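Local structure of hypothetical protein (Ralstonia eutropha, 2OPK) at residues Gln53-Met58 / Trp104-Cys109; Phe47-Pro52 / Cys89-Ala94; Asp12-Ala17 / Arg35-Gly40; Val57-Gly62 / Arg75-Gly80. The protein is of unknown function but belongs to the cupin superfamily and is a putative mannose-6-phosphate isomerase. One frame throughout, in Å; residues are numbered along the deposited sequence. Where two conformers were deposited one is given.

Contact 1: residues Gln53-Met58 / Trp104-Cys109; sequences QDEWVM and WLAVHC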
loop_
_atom_site.group_PDB
_atom_site.type_symbol
_atom_site.label_atom_id
_atom_site.label_comp_id
_atom_site.label_asym_id
_atom_site.label_seq_id
_atom_site.Cartn_x
_atom_site.Cartn_y
_atom_site.Cartn_z
ATOM N N GLN B 53 6.802 -16.216 4.561
ATOM C CA GLN B 53 6.687 -14.789 4.892
ATOM C C GLN B 53 5.219 -14.385 5.116
ATOM O O GLN B 53 4.282 -15.042 4.640
ATOM C CB GLN B 53 7.242 -13.951 3.753
ATOM C CG GLN B 53 8.756 -13.947 3.573
ATOM C CD GLN B 53 9.177 -12.951 2.505
ATOM O OE1 GLN B 53 8.847 -13.108 1.320
ATOM N NE2 GLN B 53 9.890 -11.908 2.919
ATOM N N ASP B 54 5.017 -13.309 5.877
ATOM C CA ASP B 54 3.684 -12.701 5.989
ATOM C C ASP B 54 3.441 -11.965 4.680
ATOM O O ASP B 54 4.393 -11.579 4.013
ATOM C CB ASP B 54 3.637 -11.677 7.114
ATOM C CG ASP B 54 3.384 -12.290 8.465
ATOM O OD1 ASP B 54 3.586 -13.506 8.665
ATOM O OD2 ASP B 54 2.929 -11.521 9.320
ATOM N N GLU B 55 2.178 -11.789 4.323
ATOM C CA GLU B 55 1.765 -10.959 3.190
ATOM C C GLU B 55 0.666 -10.012 3.652
ATOM O O GLU B 55 -0.201 -10.400 4.454
ATOM C CB GLU B 55 1.265 -11.811 2.019
ATOM C CG GLU B 55 0.908 -10.968 0.777
ATOM C CD GLU B 55 0.442 -11.775 -0.427
ATOM O OE1 GLU B 55 0.542 -13.036 -0.390
ATOM O OE2 GLU B 55 -0.018 -11.136 -1.420
ATOM N N TRP B 56 0.735 -8.768 3.183
ATOM C CA TRP B 56 -0.278 -7.743 3.411
ATOM C C TRP B 56 -0.650 -7.331 1.993
ATOM O O TRP B 56 0.220 -6.979 1.209
ATOM C CB TRP B 56 0.294 -6.566 4.229
ATOM C CG TRP B 56 -0.748 -5.490 4.461
ATOM C CD1 TRP B 56 -1.605 -5.399 5.512
ATOM C CD2 TRP B 56 -1.079 -4.404 3.586
ATOM N NE1 TRP B 56 -2.452 -4.316 5.345
ATOM C CE2 TRP B 56 -2.155 -3.704 4.169
ATOM C CE3 TRP B 56 -0.564 -3.945 2.370
ATOM C CZ2 TRP B 56 -2.722 -2.601 3.580
ATOM C CZ3 TRP B 56 -1.135 -2.832 1.794
ATOM C CH2 TRP B 56 -2.189 -2.178 2.393
ATOM N N VAL B 57 -1.918 -7.401 1.636
ATOM C CA VAL B 57 -2.314 -7.177 0.239
ATOM C C VAL B 57 -3.601 -6.395 0.181
ATOM O O VAL B 57 -4.525 -6.657 0.950
ATOM C CB VAL B 57 -2.430 -8.527 -0.544
ATOM C CG1 VAL B 57 -3.467 -9.501 0.100
ATOM C CG2 VAL B 57 -2.744 -8.291 -1.995
HETATM N N MSE B 58 -3.652 -5.429 -0.732
HETATM C CA MSE B 58 -4.797 -4.566 -0.883
HETATM C C MSE B 58 -5.204 -4.381 -2.336
HETATM O O MSE B 58 -4.357 -4.237 -3.210
HETATM C CB MSE B 58 -4.467 -3.180 -0.311
HETATM C CG MSE B 58 -5.665 -2.212 -0.228
HETATM SE SE MSE B 58 -5.161 -0.466 0.560
HETATM C CE MSE B 58 -3.767 -0.117 -0.504
ATOM N N TRP B 104 -3.355 -4.434 -7.528
ATOM C CA TRP B 104 -3.136 -4.697 -6.101
ATOM C C TRP B 104 -1.799 -4.144 -5.670
ATOM O O TRP B 104 -0.900 -3.970 -6.490
ATOM C CB TRP B 104 -3.021 -6.170 -5.811
ATOM C CG TRP B 104 -4.025 -7.112 -6.418
ATOM C CD1 TRP B 104 -4.158 -7.425 -7.718
ATOM C CD2 TRP B 104 -4.994 -7.900 -5.709
ATOM N NE1 TRP B 104 -5.151 -8.359 -7.883
ATOM C CE2 TRP B 104 -5.689 -8.661 -6.663
ATOM C CE3 TRP B 104 -5.351 -8.017 -4.362
ATOM C CZ2 TRP B 104 -6.703 -9.560 -6.309
ATOM C CZ3 TRP B 104 -6.343 -8.908 -4.000
ATOM C CH2 TRP B 104 -7.023 -9.659 -4.966
ATOM N N LEU B 105 -1.682 -3.918 -4.367
ATOM C CA LEU B 105 -0.411 -3.573 -3.728
ATOM C C LEU B 105 -0.179 -4.659 -2.717
ATOM O O LEU B 105 -1.069 -4.951 -1.906
ATOM C CB LEU B 105 -0.500 -2.220 -3.026
ATOM C CG LEU B 105 0.807 -1.735 -2.397
ATOM C CD1 LEU B 105 1.866 -1.404 -3.460
ATOM C CD2 LEU B 105 0.508 -0.519 -1.566
ATOM N N ALA B 106 0.985 -5.296 -2.786
ATOM C CA ALA B 106 1.295 -6.421 -1.936
ATOM C C ALA B 106 2.644 -6.240 -1.250
ATOM O O ALA B 106 3.614 -5.771 -1.869
ATOM C CB ALA B 106 1.255 -7.717 -2.739
ATOM N N VAL B 107 2.686 -6.598 0.037
ATOM C CA VAL B 107 3.910 -6.495 0.839
ATOM C C VAL B 107 4.197 -7.860 1.431
ATOM O O VAL B 107 3.333 -8.482 2.019
ATOM C CB VAL B 107 3.833 -5.437 1.955
ATOM C CG1 VAL B 107 5.196 -5.257 2.696
ATOM C CG2 VAL B 107 3.338 -4.070 1.385
ATOM N N HIS B 108 5.425 -8.318 1.217
ATOM C CA HIS B 108 5.918 -9.569 1.719
ATOM C C HIS B 108 7.000 -9.262 2.722
ATOM O O HIS B 108 7.907 -8.505 2.443
ATOM C CB HIS B 108 6.459 -10.393 0.540
ATOM C CG HIS B 108 5.420 -10.709 -0.502
ATOM N ND1 HIS B 108 4.581 -11.808 -0.419
ATOM C CD2 HIS B 108 5.065 -10.051 -1.635
ATOM C CE1 HIS B 108 3.772 -11.819 -1.465
ATOM N NE2 HIS B 108 4.051 -10.771 -2.222
ATOM N N CYS B 109 6.895 -9.831 3.911
ATOM C CA CYS B 109 7.874 -9.589 4.945
ATOM C C CYS B 109 7.991 -10.758 5.920
ATOM O O CYS B 109 7.165 -11.689 5.888
ATOM C CB CYS B 109 7.497 -8.322 5.692
ATOM S SG CYS B 109 6.007 -8.468 6.627
HETATM O O HOH W 1 4.545 -13.538 1.511
HETATM O O HOH W 2 1.336 -11.453 -3.727
#
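Two neighbouring strands of the five-stranded antiparallel sheet of a cupin beta-barrel make this contact. Six backbone hydrogen bonds zip residues 54-58 to 104-109. Asp54, Trp56 and Met58 form hydrogen-bonded pairs with Cys109, Val107 and Leu105. The bond from Val107 N to Trp56 O is 2.8 Å and runs nearly along the C=O axis. Asp54 N to Cys109 O is shorter, 2.7 Å, but more bent, 133° at the hydrogen. On one face Glu55 and His108 lie side by side. The extended glutamate, CG anti to its backbone N, brings Glu55 CD to 3.5 Å from His108 CE1. Carboxylate and imidazole do not bond directly. The N-H of His108 NE2 bonds mainly to Glu34 OE2 on strand 31-38. A water is its weak second acceptor and donates to Glu55 OE2 at 2.7 Å. A second water sits 2.6 Å from His108 ND1 and donates to Asp54 O. Further along this face Val57 CG2 touches Trp104 CE3 at 3.5 Å. On the other face Trp56 CE3 meets Val107 CG2 at 4.0 Å. Ser38 bonds Trp104 NE1. Strands 31-38 and 81-85 flank the pair, and Ile33 of the second subunit packs on Trp56.

Contact 2: residues Phe47-Pro52 / Cys89-Ala94; sequences FWYDSP and CRHRVA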
loop_
_atom_site.group_PDB
_atom_site.type_symbol
_atom_site.label_atom_id
_atom_site.label_comp_id
_atom_site.label_asym_id
_atom_site.label_seq_id
_atom_site.Cartn_x
_atom_site.Cartn_y
_atom_site.Cartn_z
ATOM N N PHE B 47 -5.301 -24.955 -6.204
ATOM C CA PHE B 47 -4.153 -24.126 -5.822
ATOM C C PHE B 47 -4.393 -23.278 -4.588
ATOM O O PHE B 47 -5.386 -22.552 -4.490
ATOM C CB PHE B 47 -3.710 -23.207 -6.969
ATOM C CG PHE B 47 -2.527 -22.310 -6.605
ATOM C CD1 PHE B 47 -1.214 -22.782 -6.716
ATOM C CD2 PHE B 47 -2.731 -21.019 -6.128
ATOM C CE1 PHE B 47 -0.125 -21.999 -6.357
ATOM C CE2 PHE B 47 -1.638 -20.217 -5.769
ATOM C CZ PHE B 47 -0.329 -20.711 -5.896
ATOM N N TRP B 48 -3.439 -23.347 -3.671
ATOM C CA TRP B 48 -3.418 -22.518 -2.501
ATOM C C TRP B 48 -2.020 -21.915 -2.363
ATOM O O TRP B 48 -1.010 -22.604 -2.606
ATOM C CB TRP B 48 -3.746 -23.332 -1.255
ATOM C CG TRP B 48 -5.183 -23.793 -1.195
ATOM C CD1 TRP B 48 -5.691 -24.954 -1.710
ATOM C CD2 TRP B 48 -6.284 -23.106 -0.596
ATOM N NE1 TRP B 48 -7.035 -25.015 -1.493
ATOM C CE2 TRP B 48 -7.428 -23.904 -0.796
ATOM C CE3 TRP B 48 -6.417 -21.904 0.093
ATOM C CZ2 TRP B 48 -8.698 -23.539 -0.316
ATOM C CZ3 TRP B 48 -7.685 -21.538 0.563
ATOM C CH2 TRP B 48 -8.799 -22.357 0.366
ATOM N N TYR B 49 -1.949 -20.625 -2.015
ATOM C CA TYR B 49 -0.673 -20.030 -1.688
ATOM C C TYR B 49 -0.356 -20.490 -0.257
ATOM O O TYR B 49 -1.258 -20.698 0.562
ATOM C CB TYR B 49 -0.698 -18.502 -1.717
ATOM C CG TYR B 49 -0.866 -17.851 -3.062
ATOM C CD1 TYR B 49 0.187 -17.812 -3.991
ATOM C CD2 TYR B 49 -2.052 -17.222 -3.388
ATOM C CE1 TYR B 49 0.028 -17.188 -5.225
ATOM C CE2 TYR B 49 -2.222 -16.587 -4.615
ATOM C CZ TYR B 49 -1.192 -16.572 -5.539
ATOM O OH TYR B 49 -1.418 -15.948 -6.757
ATOM N N ASP B 50 0.937 -20.616 0.027
ATOM C CA ASP B 50 1.438 -20.953 1.362
ATOM C C ASP B 50 2.881 -20.442 1.445
ATOM O O ASP B 50 3.758 -20.970 0.768
ATOM C CB ASP B 50 1.377 -22.465 1.547
ATOM C CG ASP B 50 1.832 -22.907 2.913
ATOM O OD1 ASP B 50 2.339 -22.085 3.683
ATOM O OD2 ASP B 50 1.690 -24.095 3.208
ATOM N N SER B 51 3.127 -19.403 2.229
ATOM C CA SER B 51 4.452 -18.739 2.232
ATOM C C SER B 51 5.067 -18.701 3.617
ATOM O O SER B 51 4.342 -18.599 4.592
ATOM C CB SER B 51 4.315 -17.299 1.683
ATOM O OG SER B 51 5.479 -16.500 1.913
ATOM N N PRO B 52 6.411 -18.795 3.713
ATOM C CA PRO B 52 7.081 -18.616 5.002
ATOM C C PRO B 52 7.158 -17.147 5.445
ATOM O O PRO B 52 7.582 -16.884 6.549
ATOM C CB PRO B 52 8.480 -19.165 4.751
ATOM C CG PRO B 52 8.688 -19.017 3.268
ATOM C CD PRO B 52 7.356 -19.110 2.627
ATOM N N CYS B 89 -0.463 -19.442 6.602
ATOM C CA CYS B 89 -1.923 -19.416 6.434
ATOM C C CYS B 89 -2.135 -19.457 4.955
ATOM O O CYS B 89 -1.558 -18.658 4.246
ATOM C CB CYS B 89 -2.574 -18.141 6.961
ATOM S SG CYS B 89 -4.311 -17.947 6.398
ATOM N N ARG B 90 -2.947 -20.396 4.488
ATOM C CA ARG B 90 -3.129 -20.615 3.070
ATOM C C ARG B 90 -4.286 -19.803 2.539
ATOM O O ARG B 90 -5.272 -19.584 3.247
ATOM C CB ARG B 90 -3.311 -22.110 2.762
ATOM C CG ARG B 90 -2.157 -22.999 3.289
ATOM C CD ARG B 90 -1.942 -24.252 2.429
ATOM N NE ARG B 90 -3.125 -25.117 2.279
ATOM C CZ ARG B 90 -3.252 -26.090 1.361
ATOM N NH1 ARG B 90 -2.290 -26.332 0.473
ATOM N NH2 ARG B 90 -4.368 -26.819 1.292
ATOM N N HIS B 91 -4.137 -19.326 1.301
ATOM C CA HIS B 91 -5.172 -18.518 0.697
ATOM C C HIS B 91 -5.158 -18.664 -0.835
ATOM O O HIS B 91 -4.225 -19.198 -1.440
ATOM C CB HIS B 91 -5.072 -17.052 1.192
ATOM C CG HIS B 91 -4.031 -16.224 0.488
ATOM N ND1 HIS B 91 -2.677 -16.360 0.716
ATOM C CD2 HIS B 91 -4.157 -15.230 -0.418
ATOM C CE1 HIS B 91 -2.017 -15.506 -0.041
ATOM N NE2 HIS B 91 -2.892 -14.811 -0.745
ATOM N N ARG B 92 -6.250 -18.255 -1.444
ATOM C CA ARG B 92 -6.386 -18.313 -2.876
ATOM C C ARG B 92 -7.234 -17.151 -3.345
ATOM O O ARG B 92 -7.978 -16.586 -2.560
ATOM C CB ARG B 92 -7.017 -19.645 -3.315
ATOM C CG ARG B 92 -8.387 -19.963 -2.686
ATOM C CD ARG B 92 -8.923 -21.314 -3.185
ATOM N NE ARG B 92 -9.604 -21.192 -4.479
ATOM C CZ ARG B 92 -9.071 -21.436 -5.678
ATOM N NH1 ARG B 92 -7.842 -21.919 -5.829
ATOM N NH2 ARG B 92 -9.830 -21.235 -6.751
ATOM N N VAL B 93 -7.087 -16.809 -4.631
ATOM C CA VAL B 93 -7.888 -15.797 -5.270
ATOM C C VAL B 93 -9.086 -16.510 -5.890
ATOM O O VAL B 93 -8.931 -17.319 -6.806
ATOM C CB VAL B 93 -7.065 -15.015 -6.323
ATOM C CG1 VAL B 93 -7.939 -14.007 -7.027
ATOM C CG2 VAL B 93 -5.905 -14.324 -5.633
ATOM N N ALA B 94 -10.277 -16.240 -5.345
ATOM C CA ALA B 94 -11.499 -16.852 -5.833
ATOM C C ALA B 94 -11.934 -16.220 -7.183
ATOM O O ALA B 94 -12.429 -16.915 -8.065
ATOM C CB ALA B 94 -12.576 -16.723 -4.792
HETATM O O HOH W 3 1.163 -17.927 3.685
#
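At Cys89 the backbone O accepts a bond from a water, which in turn accepts one from Ser51 N. Arg90 follows, and its chain bends at chi3 (-57°) so that the guanidinium lies flat on the indole of Trp48. The centres are 4.4 Å apart and the planes differ by 22°. This is also an off-centre cation-pi contact with the five-membered ring. Glu69 forms a salt bridge with Arg90 NH2, a second hold. His91 pairs with Tyr49 in a single antiparallel bridge. Tyr49 N donates to His91 O at 2.7 Å, nearly along the C=O axis. The return bond, His91 N to Tyr49 O, is longer at 3.3 Å. The imidazole of His91 has Tyr49 CD2 over one face, with the two rings oblique. The bridge fastens the loop between strands 31-38 and 54-61 to strand 91-96, an outer strand, within this chain, of the three-stranded sheet of the cupin fold. Arg92 reaches the indole face opposite Arg90. Arg92 CD stands 3.6 Å from the centroid of the Trp48 six-membered ring, a CH-pi contact over the face. The chain then turns at chi3, and Arg92 NH1 donates to Phe47 O at 2.9 Å. Phe47 O lies in the guanidinium plane and offers a lone pair. Pro44 O also accepts from NH1. Val93 CG2 comes to the ring edge, 4.4 Å from Tyr49 CE2.

Contact 3: residues Asp12-Ala17 / Arg35-Gly40; sequences DVPVGA and RIISNG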
loop_
_atom_site.group_PDB
_atom_site.type_symbol
_atom_site.label_atom_id
_atom_site.label_comp_id
_atom_site.label_asym_id
_atom_site.label_seq_id
_atom_site.Cartn_x
_atom_site.Cartn_y
_atom_site.Cartn_z
ATOM N N ASP B 12 0.848 2.511 -16.964
ATOM C CA ASP B 12 1.422 1.366 -17.680
ATOM C C ASP B 12 0.814 0.032 -17.258
ATOM O O ASP B 12 1.541 -0.938 -17.047
ATOM C CB ASP B 12 2.954 1.315 -17.493
ATOM C CG ASP B 12 3.623 2.651 -17.810
ATOM O OD1 ASP B 12 3.265 3.240 -18.854
ATOM O OD2 ASP B 12 4.519 3.101 -17.039
ATOM N N VAL B 13 -0.515 -0.014 -17.196
ATOM C CA VAL B 13 -1.262 -1.197 -16.790
ATOM C C VAL B 13 -1.838 -1.878 -18.049
ATOM O O VAL B 13 -2.760 -1.336 -18.668
ATOM C CB VAL B 13 -2.432 -0.809 -15.855
ATOM C CG1 VAL B 13 -3.399 -1.982 -15.662
ATOM C CG2 VAL B 13 -1.917 -0.288 -14.539
ATOM N N PRO B 14 -1.316 -3.071 -18.422
ATOM C CA PRO B 14 -1.866 -3.785 -19.585
ATOM C C PRO B 14 -3.276 -4.300 -19.362
ATOM O O PRO B 14 -3.503 -5.054 -18.419
ATOM C CB PRO B 14 -0.911 -4.968 -19.758
ATOM C CG PRO B 14 0.311 -4.634 -18.981
ATOM C CD PRO B 14 -0.199 -3.820 -17.824
ATOM N N VAL B 15 -4.205 -3.881 -20.206
ATOM C CA VAL B 15 -5.609 -4.302 -20.134
ATOM C C VAL B 15 -5.775 -5.564 -20.977
ATOM O O VAL B 15 -5.386 -5.584 -22.131
ATOM C CB VAL B 15 -6.534 -3.210 -20.703
ATOM C CG1 VAL B 15 -7.952 -3.686 -20.724
ATOM C CG2 VAL B 15 -6.417 -1.922 -19.880
ATOM N N GLY B 16 -6.333 -6.620 -20.410
ATOM C CA GLY B 16 -6.472 -7.877 -21.123
ATOM C C GLY B 16 -5.268 -8.811 -21.196
ATOM O O GLY B 16 -5.318 -9.786 -21.948
ATOM N N ALA B 17 -4.197 -8.585 -20.429
ATOM C CA ALA B 17 -3.073 -9.546 -20.448
ATOM C C ALA B 17 -3.611 -10.926 -20.021
ATOM O O ALA B 17 -4.332 -10.997 -19.043
ATOM C CB ALA B 17 -1.970 -9.099 -19.514
ATOM N N ARG B 35 3.453 -4.379 -7.109
ATOM C CA ARG B 35 2.166 -4.181 -7.775
ATOM C C ARG B 35 1.796 -5.505 -8.496
ATOM O O ARG B 35 2.674 -6.166 -9.062
ATOM C CB ARG B 35 2.378 -3.094 -8.798
ATOM C CG ARG B 35 1.253 -2.754 -9.567
ATOM C CD ARG B 35 1.563 -1.572 -10.438
ATOM N NE ARG B 35 2.249 -1.832 -11.704
ATOM C CZ ARG B 35 2.047 -1.063 -12.787
ATOM N NH1 ARG B 35 1.188 -0.062 -12.727
ATOM N NH2 ARG B 35 2.666 -1.255 -13.928
ATOM N N ILE B 36 0.526 -5.891 -8.426
ATOM C CA ILE B 36 -0.005 -7.061 -9.129
ATOM C C ILE B 36 -1.105 -6.542 -10.033
ATOM O O ILE B 36 -1.927 -5.700 -9.610
ATOM C CB ILE B 36 -0.636 -8.113 -8.209
ATOM C CG1 ILE B 36 0.302 -8.445 -7.050
ATOM C CG2 ILE B 36 -1.047 -9.397 -9.038
ATOM C CD1 ILE B 36 -0.292 -9.367 -5.904
ATOM N N ILE B 37 -1.097 -6.993 -11.289
ATOM C CA ILE B 37 -2.105 -6.602 -12.262
ATOM C C ILE B 37 -2.862 -7.850 -12.704
ATOM O O ILE B 37 -2.282 -8.766 -13.344
ATOM C CB ILE B 37 -1.483 -5.919 -13.506
ATOM C CG1 ILE B 37 -0.515 -4.790 -13.100
ATOM C CG2 ILE B 37 -2.567 -5.398 -14.443
ATOM C CD1 ILE B 37 -1.160 -3.635 -12.381
ATOM N N SER B 38 -4.145 -7.895 -12.346
ATOM C CA SER B 38 -5.041 -8.958 -12.743
ATOM C C SER B 38 -5.941 -8.430 -13.819
ATOM O O SER B 38 -6.238 -7.228 -13.897
ATOM C CB SER B 38 -5.899 -9.420 -11.572
ATOM O OG SER B 38 -5.112 -9.835 -10.470
ATOM N N ASN B 39 -6.376 -9.351 -14.658
ATOM C CA ASN B 39 -7.355 -9.066 -15.707
ATOM C C ASN B 39 -8.321 -10.239 -15.753
ATOM O O ASN B 39 -8.417 -10.932 -16.771
ATOM C CB ASN B 39 -6.679 -8.899 -17.068
ATOM C CG ASN B 39 -6.092 -7.531 -17.248
ATOM O OD1 ASN B 39 -6.821 -6.577 -17.525
ATOM N ND2 ASN B 39 -4.756 -7.425 -17.110
ATOM N N GLY B 40 -8.991 -10.485 -14.625
ATOM C CA GLY B 40 -10.022 -11.513 -14.568
ATOM C C GLY B 40 -9.600 -12.914 -14.207
ATOM O O GLY B 40 -10.447 -13.803 -14.129
HETATM O O HOH W 4 -7.109 -11.710 -19.209
#
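The guanidinium of Arg35 has Ile37 CD1, from its own strand, over one face. Val13 CG2 approaches it obliquely, 3.6 Å from Arg35 NH1. Arg35 NH2 gives Asp12 O a weak bond of 3.3 Å. Stronger partners hold the group: Gln23 takes a bond from NH2, and Leu9 O and Ala11 O take bonds from NH1. The second flat group is the amide of Asn39, which is gripped at both ends. Asn39 ND2 donates to Pro14 O at 3.0 Å, with the acceptor close to the amide plane. This bond orients the amide. Asn39 OD1 accepts from Gly16 N at 2.9 Å. That donor comes in over the carbonyl, 80° out of its plane, although the N-H points well at the oxygen (164°). Between the polar ends, Val13 CG1 packs on Ile37 CG2 at 3.7 Å. A water donates to both Ala17 O and Asn39 O and closes the far end. Gly16 has a positive phi of 81°, where a side chain would crowd the preceding carbonyl. Side-chain bonds to backbone carbonyls and to one backbone N-H, the one from Arg35 weak, lay the irregular N-terminal segment 12-17 across the end of strand 31-38, on the flank of a cupin beta-barrel.

Contact 4: residues Val57-Gly62 / Arg75-Gly80; sequences VMVVSG and RVMRPG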
loop_
_atom_site.group_PDB
_atom_site.type_symbol
_atom_site.label_atom_id
_atom_site.label_comp_id
_atom_site.label_asym_id
_atom_site.label_seq_id
_atom_site.Cartn_x
_atom_site.Cartn_y
_atom_site.Cartn_z
ATOM N N VAL B 57 -1.918 -7.401 1.636
ATOM C CA VAL B 57 -2.314 -7.177 0.239
ATOM C C VAL B 57 -3.601 -6.395 0.181
ATOM O O VAL B 57 -4.525 -6.657 0.950
ATOM C CB VAL B 57 -2.430 -8.527 -0.544
ATOM C CG1 VAL B 57 -3.467 -9.501 0.100
ATOM C CG2 VAL B 57 -2.744 -8.291 -1.995
HETATM N N MSE B 58 -3.652 -5.429 -0.732
HETATM C CA MSE B 58 -4.797 -4.566 -0.883
HETATM C C MSE B 58 -5.204 -4.381 -2.336
HETATM O O MSE B 58 -4.357 -4.237 -3.210
HETATM C CB MSE B 58 -4.467 -3.180 -0.311
HETATM C CG MSE B 58 -5.665 -2.212 -0.228
HETATM SE SE MSE B 58 -5.161 -0.466 0.560
HETATM C CE MSE B 58 -3.767 -0.117 -0.504
ATOM N N VAL B 59 -6.511 -4.312 -2.560
ATOM C CA VAL B 59 -7.066 -3.973 -3.892
ATOM C C VAL B 59 -7.065 -2.469 -3.972
ATOM O O VAL B 59 -7.607 -1.812 -3.097
ATOM C CB VAL B 59 -8.500 -4.481 -4.071
ATOM C CG1 VAL B 59 -9.039 -4.052 -5.419
ATOM C CG2 VAL B 59 -8.552 -6.027 -3.901
ATOM N N VAL B 60 -6.445 -1.932 -5.014
ATOM C CA VAL B 60 -6.352 -0.486 -5.219
ATOM C C VAL B 60 -7.290 -0.021 -6.339
ATOM O O VAL B 60 -7.796 1.115 -6.309
ATOM C CB VAL B 60 -4.880 -0.082 -5.497
ATOM C CG1 VAL B 60 -4.716 1.375 -5.400
ATOM C CG2 VAL B 60 -3.968 -0.689 -4.459
ATOM N N SER B 61 -7.499 -0.882 -7.331
ATOM C CA SER B 61 -8.470 -0.648 -8.379
ATOM C C SER B 61 -9.045 -1.980 -8.799
ATOM O O SER B 61 -8.456 -3.021 -8.535
ATOM C CB SER B 61 -7.877 0.067 -9.593
ATOM O OG SER B 61 -6.823 -0.698 -10.156
ATOM N N GLY B 62 -10.216 -1.947 -9.446
ATOM C CA GLY B 62 -10.909 -3.198 -9.778
ATOM C C GLY B 62 -11.566 -3.830 -8.558
ATOM O O GLY B 62 -12.110 -3.133 -7.717
ATOM N N ARG B 75 -14.043 -13.793 0.641
ATOM C CA ARG B 75 -14.347 -12.431 1.102
ATOM C C ARG B 75 -14.310 -11.463 -0.101
ATOM O O ARG B 75 -13.347 -11.436 -0.856
ATOM C CB ARG B 75 -13.260 -11.966 2.083
ATOM C CG ARG B 75 -13.566 -11.941 3.555
ATOM C CD ARG B 75 -13.570 -10.477 4.059
ATOM N NE ARG B 75 -14.000 -10.350 5.455
ATOM N N VAL B 76 -15.337 -10.647 -0.228
ATOM C CA VAL B 76 -15.351 -9.547 -1.197
ATOM C C VAL B 76 -14.277 -8.495 -0.854
ATOM O O VAL B 76 -14.081 -8.125 0.312
ATOM C CB VAL B 76 -16.761 -8.846 -1.237
ATOM C CG1 VAL B 76 -16.720 -7.514 -2.007
ATOM C CG2 VAL B 76 -17.805 -9.815 -1.850
HETATM N N MSE B 77 -13.581 -8.032 -1.883
HETATM C CA MSE B 77 -12.568 -7.003 -1.749
HETATM C C MSE B 77 -12.762 -5.987 -2.874
HETATM O O MSE B 77 -12.665 -6.312 -4.054
HETATM C CB MSE B 77 -11.164 -7.650 -1.781
HETATM C CG MSE B 77 -10.844 -8.515 -0.492
HETATM SE SE MSE B 77 -9.079 -9.229 -0.735
HETATM C CE MSE B 77 -7.984 -7.706 0.033
ATOM N N ARG B 78 -13.115 -4.777 -2.472
ATOM C CA ARG B 78 -13.232 -3.610 -3.332
ATOM C C ARG B 78 -12.008 -2.718 -3.067
ATOM O O ARG B 78 -11.233 -3.000 -2.152
ATOM C CB ARG B 78 -14.524 -2.865 -2.978
ATOM C CG ARG B 78 -15.726 -3.768 -2.774
ATOM C CD ARG B 78 -15.986 -4.587 -4.015
ATOM N NE ARG B 78 -16.357 -3.750 -5.149
ATOM C CZ ARG B 78 -16.899 -4.200 -6.283
ATOM N NH1 ARG B 78 -17.163 -5.481 -6.460
ATOM N NH2 ARG B 78 -17.229 -3.351 -7.233
ATOM N N PRO B 79 -11.805 -1.674 -3.879
ATOM C CA PRO B 79 -10.677 -0.752 -3.661
ATOM C C PRO B 79 -10.638 -0.265 -2.218
ATOM O O PRO B 79 -11.673 0.127 -1.666
ATOM C CB PRO B 79 -10.986 0.396 -4.630
ATOM C CG PRO B 79 -11.693 -0.280 -5.754
ATOM C CD PRO B 79 -12.598 -1.263 -5.055
ATOM N N GLY B 80 -9.470 -0.354 -1.595
ATOM C CA GLY B 80 -9.306 -0.015 -0.185
ATOM C C GLY B 80 -9.319 -1.195 0.778
ATOM O O GLY B 80 -8.797 -1.084 1.869
#
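A classic beta bulge marks this contact: Val60 and Ser61 both face Val103 on the neighbouring strand. Beside it, one backbone hydrogen bond joins the two segments. Gly80 N donates to Val59 O at 2.8 Å, nearly along the C=O axis and fairly straight (158°). The same oxygen, Val59 O, receives a CA-H...O contact from Pro79 CA at 3.3 Å. It is thus approached by two successive residues of the turn. Gly80 adopts a positive phi of 98°, and a side chain there would strike the carbonyl before it. The ring of Pro79 lies along the backbone of the bulge. Pro79 CB is 3.7 Å from Val60 O, and Pro79 CD is 3.3 Å from Gly62 O. These segments belong to the two facing sheets of the cupin beta-barrel: strand 54-61 runs in the five-stranded sheet, and strand 75-77 is, within this chain, an outer strand of the three-stranded one. Residues 78-80 lead the chain from one to the other, into strand 81-85. Val59 points toward residues 77-79. Val59 CG2, anti to the carbonyl carbon, meets Met77 CB at 3.7 Å, while Val59 CB lies near Arg78 O. Met77 is a selenomethionine. Its chain is extended at chi2 and bent at chi3 (87°), which brings Met77 CE to 3.7 Å from Val57 O. The side chain also touches Leu83. On the other side of strand 54-61, the selenium of Met58 is 3.9 Å from Gly80 O. Leu9 of the second subunit packs on Met58, and the backbone of Gly80 is hydrogen-bonded to that subunit.

In the fold
Contact 1 is the buried core, and the other three are only partly buried. Contacts 1 and 4 share Val57 and Met58 on strand 54-61, and both touch the second subunit, Met58 being a shared point of contact. Contact 1 uses regular strand pairing, whereas contact 4 joins the two sheets with one backbone bond and apolar packing. Contact 3 meets contact 1 where Ile36 and Ser38 bond Trp104. Contacts 2 and 3 lie on opposite sides of the chain's centre, and each ties a loop to a strand. Cation-pi stacking and one bridge do this in contact 2, amide and guanidinium bonds in contact 3. Glu55 of contact 1 packs on His91 of contact 2.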